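PDB 6LDQ: Tll1590 protein from Thermosynechococcus elongatus, which is a glycosyltransferase-type protein whose chain carries a glycosyl transferase 4-like domain of the GT-B clan. Local coordinates for residues Glu88-Phe93 with Ser116-Trp121; Ile109-Trp114 with Phe129-Thr134. All blocks are in the same frame, centred on the assembly; numbering follows the deposited sequence.

Contact 1 (Glu88-Phe93 with Ser116-Trp121); sequences ETLPKF and SGWVGW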
loop_
_atom_site.group_PDB
_atom_site.type_symbol
_atom_site.label_atom_id
_atom_site.label_comp_id
_atom_site.label_asym_id
_atom_site.label_seq_id
_atom_site.Cartn_x
_atom_site.Cartn_y
_atom_site.Cartn_z
ATOM N N GLU A 88 6.689 8.078 -13.509
ATOM C CA GLU A 88 7.846 7.602 -14.263
ATOM C C GLU A 88 8.955 7.035 -13.375
ATOM O O GLU A 88 9.925 6.491 -13.918
ATOM C CB GLU A 88 8.415 8.725 -15.145
ATOM C CG GLU A 88 9.313 9.741 -14.430
ATOM C CD GLU A 88 9.649 10.948 -15.307
ATOM O OE1 GLU A 88 9.390 10.886 -16.525
ATOM O OE2 GLU A 88 10.169 11.958 -14.781
ATOM N N THR A 89 8.835 7.155 -12.042
ATOM C CA THR A 89 9.824 6.660 -11.091
ATOM C C THR A 89 9.533 5.245 -10.601
ATOM O O THR A 89 10.417 4.630 -9.981
ATOM C CB THR A 89 9.915 7.583 -9.858
ATOM O OG1 THR A 89 8.796 7.349 -8.986
ATOM C CG2 THR A 89 9.901 9.041 -10.278
ATOM N N LEU A 90 8.347 4.711 -10.904
ATOM C CA LEU A 90 7.763 3.502 -10.331
ATOM C C LEU A 90 8.487 2.217 -10.742
ATOM O O LEU A 90 8.661 1.337 -9.884
ATOM C CB LEU A 90 6.267 3.427 -10.675
ATOM C CG LEU A 90 5.451 4.598 -10.107
ATOM C CD1 LEU A 90 3.939 4.316 -10.108
ATOM C CD2 LEU A 90 5.924 4.947 -8.679
ATOM N N PRO A 91 8.932 2.058 -12.001
ATOM C CA PRO A 91 9.769 0.888 -12.320
ATOM C C PRO A 91 11.020 0.788 -11.459
ATOM O O PRO A 91 11.461 -0.329 -11.155
ATOM C CB PRO A 91 10.130 1.101 -13.800
ATOM C CG PRO A 91 8.982 1.866 -14.348
ATOM C CD PRO A 91 8.536 2.783 -13.230
ATOM N N LYS A 92 11.608 1.923 -11.076
ATOM C CA LYS A 92 12.752 1.892 -10.179
ATOM C C LYS A 92 12.317 1.536 -8.763
ATOM O O LYS A 92 13.024 0.802 -8.058
ATOM C CB LYS A 92 13.485 3.233 -10.196
ATOM C CG LYS A 92 14.004 3.659 -11.578
ATOM C CD LYS A 92 14.411 5.131 -11.607
ATOM C CE LYS A 92 15.657 5.340 -12.456
ATOM N NZ LYS A 92 15.978 6.790 -12.666
ATOM N N PHE A 93 11.157 2.053 -8.332
ATOM C CA PHE A 93 10.631 1.697 -7.010
ATOM C C PHE A 93 10.323 0.213 -6.929
ATOM O O PHE A 93 10.554 -0.425 -5.889
ATOM C CB PHE A 93 9.394 2.528 -6.681
ATOM C CG PHE A 93 9.003 2.497 -5.227
ATOM C CD1 PHE A 93 8.321 1.413 -4.705
ATOM C CD2 PHE A 93 9.299 3.559 -4.398
ATOM C CE1 PHE A 93 7.961 1.377 -3.362
ATOM C CE2 PHE A 93 8.943 3.540 -3.059
ATOM C CZ PHE A 93 8.268 2.452 -2.543
ATOM N N SER A 116 1.326 3.858 -5.824
ATOM C CA SER A 116 1.792 2.641 -5.160
ATOM C C SER A 116 1.051 1.416 -5.688
ATOM O O SER A 116 1.622 0.323 -5.760
ATOM C CB SER A 116 1.598 2.775 -3.656
ATOM O OG SER A 116 2.109 4.016 -3.188
ATOM N N GLY A 117 -0.207 1.588 -6.115
ATOM C CA GLY A 117 -0.976 0.455 -6.602
ATOM C C GLY A 117 -0.458 -0.129 -7.894
ATOM O O GLY A 117 -0.528 -1.341 -8.105
ATOM N N TRP A 118 0.020 0.732 -8.802
ATOM C CA TRP A 118 0.788 0.262 -9.949
ATOM C C TRP A 118 1.921 -0.666 -9.499
ATOM O O TRP A 118 2.148 -1.737 -10.077
ATOM C CB TRP A 118 1.347 1.475 -10.698
ATOM C CG TRP A 118 1.840 1.143 -12.063
ATOM C CD1 TRP A 118 1.102 1.101 -13.218
ATOM C CD2 TRP A 118 3.170 0.773 -12.418
ATOM N NE1 TRP A 118 1.911 0.741 -14.273
ATOM C CE2 TRP A 118 3.181 0.526 -13.804
ATOM C CE3 TRP A 118 4.355 0.611 -11.690
ATOM C CZ2 TRP A 118 4.339 0.145 -14.490
ATOM C CZ3 TRP A 118 5.513 0.236 -12.374
ATOM C CH2 TRP A 118 5.495 0.017 -13.765
ATOM N N VAL A 119 2.643 -0.260 -8.468
ATOM C CA VAL A 119 3.700 -1.124 -7.939
ATOM C C VAL A 119 3.095 -2.450 -7.488
ATOM O O VAL A 119 3.583 -3.532 -7.840
ATOM C CB VAL A 119 4.456 -0.407 -6.805
ATOM C CG1 VAL A 119 5.406 -1.369 -6.073
ATOM C CG2 VAL A 119 5.221 0.811 -7.341
ATOM N N GLY A 120 1.981 -2.383 -6.751
ATOM C CA GLY A 120 1.313 -3.611 -6.338
ATOM C C GLY A 120 0.853 -4.442 -7.520
ATOM O O GLY A 120 1.037 -5.661 -7.550
ATOM N N TRP A 121 0.277 -3.781 -8.530
ATOM C CA TRP A 121 -0.153 -4.474 -9.737
ATOM C C TRP A 121 1.007 -5.196 -10.426
ATOM O O TRP A 121 0.863 -6.345 -10.860
ATOM C CB TRP A 121 -0.798 -3.457 -10.679
ATOM C CG TRP A 121 -1.192 -4.003 -11.977
ATOM C CD1 TRP A 121 -1.963 -5.099 -12.216
ATOM C CD2 TRP A 121 -0.844 -3.463 -13.249
ATOM N NE1 TRP A 121 -2.122 -5.274 -13.573
ATOM C CE2 TRP A 121 -1.441 -4.282 -14.229
ATOM C CE3 TRP A 121 -0.081 -2.369 -13.654
ATOM C CZ2 TRP A 121 -1.291 -4.044 -15.590
ATOM C CZ3 TRP A 121 0.066 -2.130 -15.010
ATOM C CH2 TRP A 121 -0.542 -2.963 -15.959
#
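L90 and V119 bring the two backbones closest, their CA atoms 6.6 Å apart, where the first turn of helix 90-104 meets helix 113-126 in the glycosyl transferase 4-like domain, a Rossmann-like alpha/beta fold of the GT-B clan. Helix 90-104 leads into strand 108-112 and helix 113-126 follows that strand, so this is helix-helix packing within one layer of the fold. No hydrogen bond crosses it; four apolar side-chain contacts carry it.

W118 and V119 share the helix 113-126 side almost equally. The CB of W118 points toward helix 90-104, and its CG lies anti to the backbone N (chi1 -165°). The six-membered part of the indole does the touching: CE3 lies 3.6 Å from L90 CB, while the CD1 branch of L90 reaches W118 CB at 3.9 Å. L90 and W118 pass at an oblique angle, and L90 CB comes obliquely to the ring. P91 continues the contact farther out along the indole, its side chain running at about a right angle to that of W118. F87 packs edge-to-face with the same indole, and V159 of helix 153-166 also touches W118.

On the more deeply buried flank, V119 presents CG2 to two residues of helix 90-104: it is 4.4 Å from L90 CB and also touches the ring of F93 obliquely. V13 and A75 touch F93, and I11 of strand 8-11 joins them, tying this flank to the sheet. The F93 and V119 side chains meet at about a right angle, with F93 CD1 4.1 Å from V119 CG2.

Contact 2 (Ile109-Trp114 with Phe129-Thr134); sequences IHTNYW and FQWLHT
T111 and H133 face each other across two parallel neighbouring strands, 109-112 and 130-134, which helix 113-126 joins in a beta-alpha-beta crossover. The T111 side chain stands at about a right angle to those of both H133 and W131. T111 OG1, placed between the backbone N and the carbonyl carbon (chi1 50°), lies 2.8 Å from W131 NE1, which donates to it close to the indole plane. H133 ND1 is modelled unusually close to the same hydroxyl, so the details of that hydrogen bond are doubtful. T111 O sits over the centre of the H133 ring, 3.5 Å above its plane.

Toward the start of the strands, I109 CD1 lies over the centre of the F129 ring in a CH-pi contact, 9° off the ring normal. On the other face of the sheet, L132 CB covers one face of the H110 imidazole, offset toward its rim. H110 NE2 bonds at the ring edge to T134 OG1 (2.7 Å), which also bonds to Y32 OH, while H110 ND1 pairs with Y211 OH. N112 OD1 comes near T134 CB, but its hydrogen bond is to H136 NE2.

Backbone bonds such as T134 N to T111 O (3.0 Å) keep the strands in register. A thiocyanate ion, probably from the crystallisation liquor, lies about 3 Å from the H133 side chain and may mark a pocket. Hydroxyl partners on both ring nitrogens would limit rotation of the buried H110 imidazole.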
loop_
_atom_site.group_PDB
_atom_site.type_symbol
_atom_site.label_atom_id
_atom_site.label_comp_id
_atom_site.label_asym_id
_atom_site.label_seq_id
_atom_site.Cartn_x
_atom_site.Cartn_y
_atom_site.Cartn_z
ATOM N N ILE A 109 0.749 -7.480 0.976
ATOM C CA ILE A 109 1.282 -6.178 0.622
ATOM C C ILE A 109 0.100 -5.236 0.497
ATOM O O ILE A 109 -0.847 -5.536 -0.233
ATOM C CB ILE A 109 2.083 -6.222 -0.694
ATOM C CG1 ILE A 109 3.236 -7.234 -0.600
ATOM C CG2 ILE A 109 2.608 -4.842 -1.009
ATOM C CD1 ILE A 109 4.252 -7.100 -1.757
ATOM N N HIS A 110 0.152 -4.109 1.206
ATOM C CA HIS A 110 -0.950 -3.146 1.252
ATOM C C HIS A 110 -0.448 -1.833 0.665
ATOM O O HIS A 110 0.387 -1.158 1.271
ATOM C CB HIS A 110 -1.469 -2.973 2.685
ATOM C CG HIS A 110 -2.639 -2.039 2.808
ATOM N ND1 HIS A 110 -3.270 -1.796 4.012
ATOM C CD2 HIS A 110 -3.280 -1.277 1.886
ATOM C CE1 HIS A 110 -4.255 -0.933 3.825
ATOM N NE2 HIS A 110 -4.286 -0.605 2.543
ATOM N N THR A 111 -0.966 -1.477 -0.511
ATOM C CA THR A 111 -0.526 -0.333 -1.296
ATOM C C THR A 111 -1.432 0.869 -1.048
ATOM O O THR A 111 -2.618 0.717 -0.748
ATOM C CB THR A 111 -0.523 -0.703 -2.781
ATOM O OG1 THR A 111 -1.776 -1.289 -3.144
ATOM C CG2 THR A 111 0.551 -1.728 -3.030
ATOM N N ASN A 112 -0.853 2.068 -1.134
ATOM C CA ASN A 112 -1.549 3.304 -0.796
ATOM C C ASN A 112 -1.511 4.277 -1.968
ATOM O O ASN A 112 -0.428 4.649 -2.422
ATOM C CB ASN A 112 -0.933 4.000 0.404
ATOM C CG ASN A 112 -1.810 5.121 0.923
ATOM O OD1 ASN A 112 -2.950 4.894 1.342
ATOM N ND2 ASN A 112 -1.286 6.336 0.908
ATOM N N TYR A 113 -2.692 4.741 -2.391
ATOM C CA TYR A 113 -2.851 5.606 -3.563
ATOM C C TYR A 113 -2.501 4.890 -4.868
ATOM O O TYR A 113 -1.673 3.978 -4.898
ATOM C CB TYR A 113 -2.018 6.887 -3.419
ATOM C CG TYR A 113 -2.404 7.981 -4.401
ATOM C CD1 TYR A 113 -3.723 8.405 -4.519
ATOM C CD2 TYR A 113 -1.440 8.600 -5.191
ATOM C CE1 TYR A 113 -4.076 9.410 -5.406
ATOM C CE2 TYR A 113 -1.777 9.594 -6.082
ATOM C CZ TYR A 113 -3.097 10.000 -6.184
ATOM O OH TYR A 113 -3.429 10.999 -7.066
ATOM N N TRP A 114 -3.102 5.339 -5.982
ATOM C CA TRP A 114 -3.016 4.562 -7.216
ATOM C C TRP A 114 -1.580 4.340 -7.668
ATOM O O TRP A 114 -1.286 3.302 -8.276
ATOM C CB TRP A 114 -3.853 5.237 -8.320
ATOM C CG TRP A 114 -3.293 6.490 -8.916
ATOM C CD1 TRP A 114 -3.567 7.773 -8.533
ATOM C CD2 TRP A 114 -2.415 6.588 -10.051
ATOM N NE1 TRP A 114 -2.892 8.669 -9.352
ATOM C CE2 TRP A 114 -2.173 7.961 -10.281
ATOM C CE3 TRP A 114 -1.803 5.650 -10.885
ATOM C CZ2 TRP A 114 -1.365 8.411 -11.326
ATOM C CZ3 TRP A 114 -0.991 6.099 -11.911
ATOM C CH2 TRP A 114 -0.775 7.465 -12.118
ATOM N N PHE A 129 0.600 -13.081 -3.517
ATOM C CA PHE A 129 0.443 -12.498 -2.197
ATOM C C PHE A 129 -0.967 -11.941 -2.072
ATOM O O PHE A 129 -1.672 -11.750 -3.069
ATOM C CB PHE A 129 1.496 -11.405 -1.926
ATOM C CG PHE A 129 1.509 -10.285 -2.942
ATOM C CD1 PHE A 129 2.275 -10.380 -4.088
ATOM C CD2 PHE A 129 0.770 -9.129 -2.733
ATOM C CE1 PHE A 129 2.293 -9.342 -5.042
ATOM C CE2 PHE A 129 0.793 -8.086 -3.665
ATOM C CZ PHE A 129 1.564 -8.197 -4.826
ATOM N N GLN A 130 -1.386 -11.702 -0.830
ATOM C CA GLN A 130 -2.646 -11.014 -0.579
ATOM C C GLN A 130 -2.414 -9.526 -0.775
ATOM O O GLN A 130 -1.590 -8.932 -0.078
ATOM C CB GLN A 130 -3.153 -11.300 0.833
ATOM C CG GLN A 130 -3.184 -12.775 1.198
ATOM C CD GLN A 130 -3.945 -13.606 0.188
ATOM O OE1 GLN A 130 -5.054 -13.252 -0.208
ATOM N NE2 GLN A 130 -3.343 -14.712 -0.246
ATOM N N TRP A 131 -3.131 -8.922 -1.722
ATOM C CA TRP A 131 -2.896 -7.535 -2.107
ATOM C C TRP A 131 -4.108 -6.701 -1.714
ATOM O O TRP A 131 -5.208 -6.909 -2.239
ATOM C CB TRP A 131 -2.614 -7.431 -3.608
ATOM C CG TRP A 131 -2.419 -6.032 -4.116
ATOM C CD1 TRP A 131 -1.978 -4.950 -3.409
ATOM C CD2 TRP A 131 -2.645 -5.569 -5.455
ATOM N NE1 TRP A 131 -1.931 -3.839 -4.220
ATOM C CE2 TRP A 131 -2.331 -4.196 -5.483
ATOM C CE3 TRP A 131 -3.086 -6.182 -6.633
ATOM C CZ2 TRP A 131 -2.444 -3.424 -6.645
ATOM C CZ3 TRP A 131 -3.214 -5.397 -7.788
ATOM C CH2 TRP A 131 -2.898 -4.045 -7.770
ATOM N N LEU A 132 -3.913 -5.775 -0.782
ATOM C CA LEU A 132 -4.948 -4.814 -0.436
ATOM C C LEU A 132 -4.519 -3.436 -0.897
ATOM O O LEU A 132 -3.338 -3.092 -0.855
ATOM C CB LEU A 132 -5.217 -4.758 1.064
ATOM C CG LEU A 132 -5.818 -6.025 1.653
ATOM C CD1 LEU A 132 -4.665 -6.823 2.222
ATOM C CD2 LEU A 132 -6.877 -5.704 2.702
ATOM N N HIS A 133 -5.492 -2.630 -1.297
ATOM C CA HIS A 133 -5.175 -1.290 -1.747
ATOM C C HIS A 133 -6.144 -0.291 -1.145
ATOM O O HIS A 133 -7.358 -0.510 -1.162
ATOM C CB HIS A 133 -5.199 -1.182 -3.259
ATOM C CG HIS A 133 -4.631 0.106 -3.723
ATOM N ND1 HIS A 133 -3.343 0.229 -4.182
ATOM C CD2 HIS A 133 -5.122 1.360 -3.649
ATOM C CE1 HIS A 133 -3.101 1.497 -4.467
ATOM N NE2 HIS A 133 -4.171 2.202 -4.165
ATOM N N THR A 134 -5.602 0.795 -0.610
ATOM C CA THR A 134 -6.394 1.920 -0.143
ATOM C C THR A 134 -6.482 2.997 -1.231
ATOM O O THR A 134 -5.457 3.505 -1.696
ATOM C CB THR A 134 -5.805 2.500 1.132
ATOM O OG1 THR A 134 -5.911 1.516 2.190
ATOM C CG2 THR A 134 -6.567 3.763 1.502
#

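In the fold
Contacts 1 and 2 have centres about 12 Å apart and share helix 113-126. Along the chain their segments alternate: 88-93, 109-114, 116-121, then 129-134. Helix 90-104, strand 108-112, helix 113-126 and strand 130-134 therefore form one continuous run, with contact 1 joining its helices and contact 2 its strands in the middle of the mixed sheet. The two contacts also touch: W131 CZ2 lies 3.2 Å from G117 O, and H133 CE1 lies 3.2 Å from G117 CA. Helix 113-126 thus rests, by way of G117, directly on strand 130-134 of the GT-B-type domain.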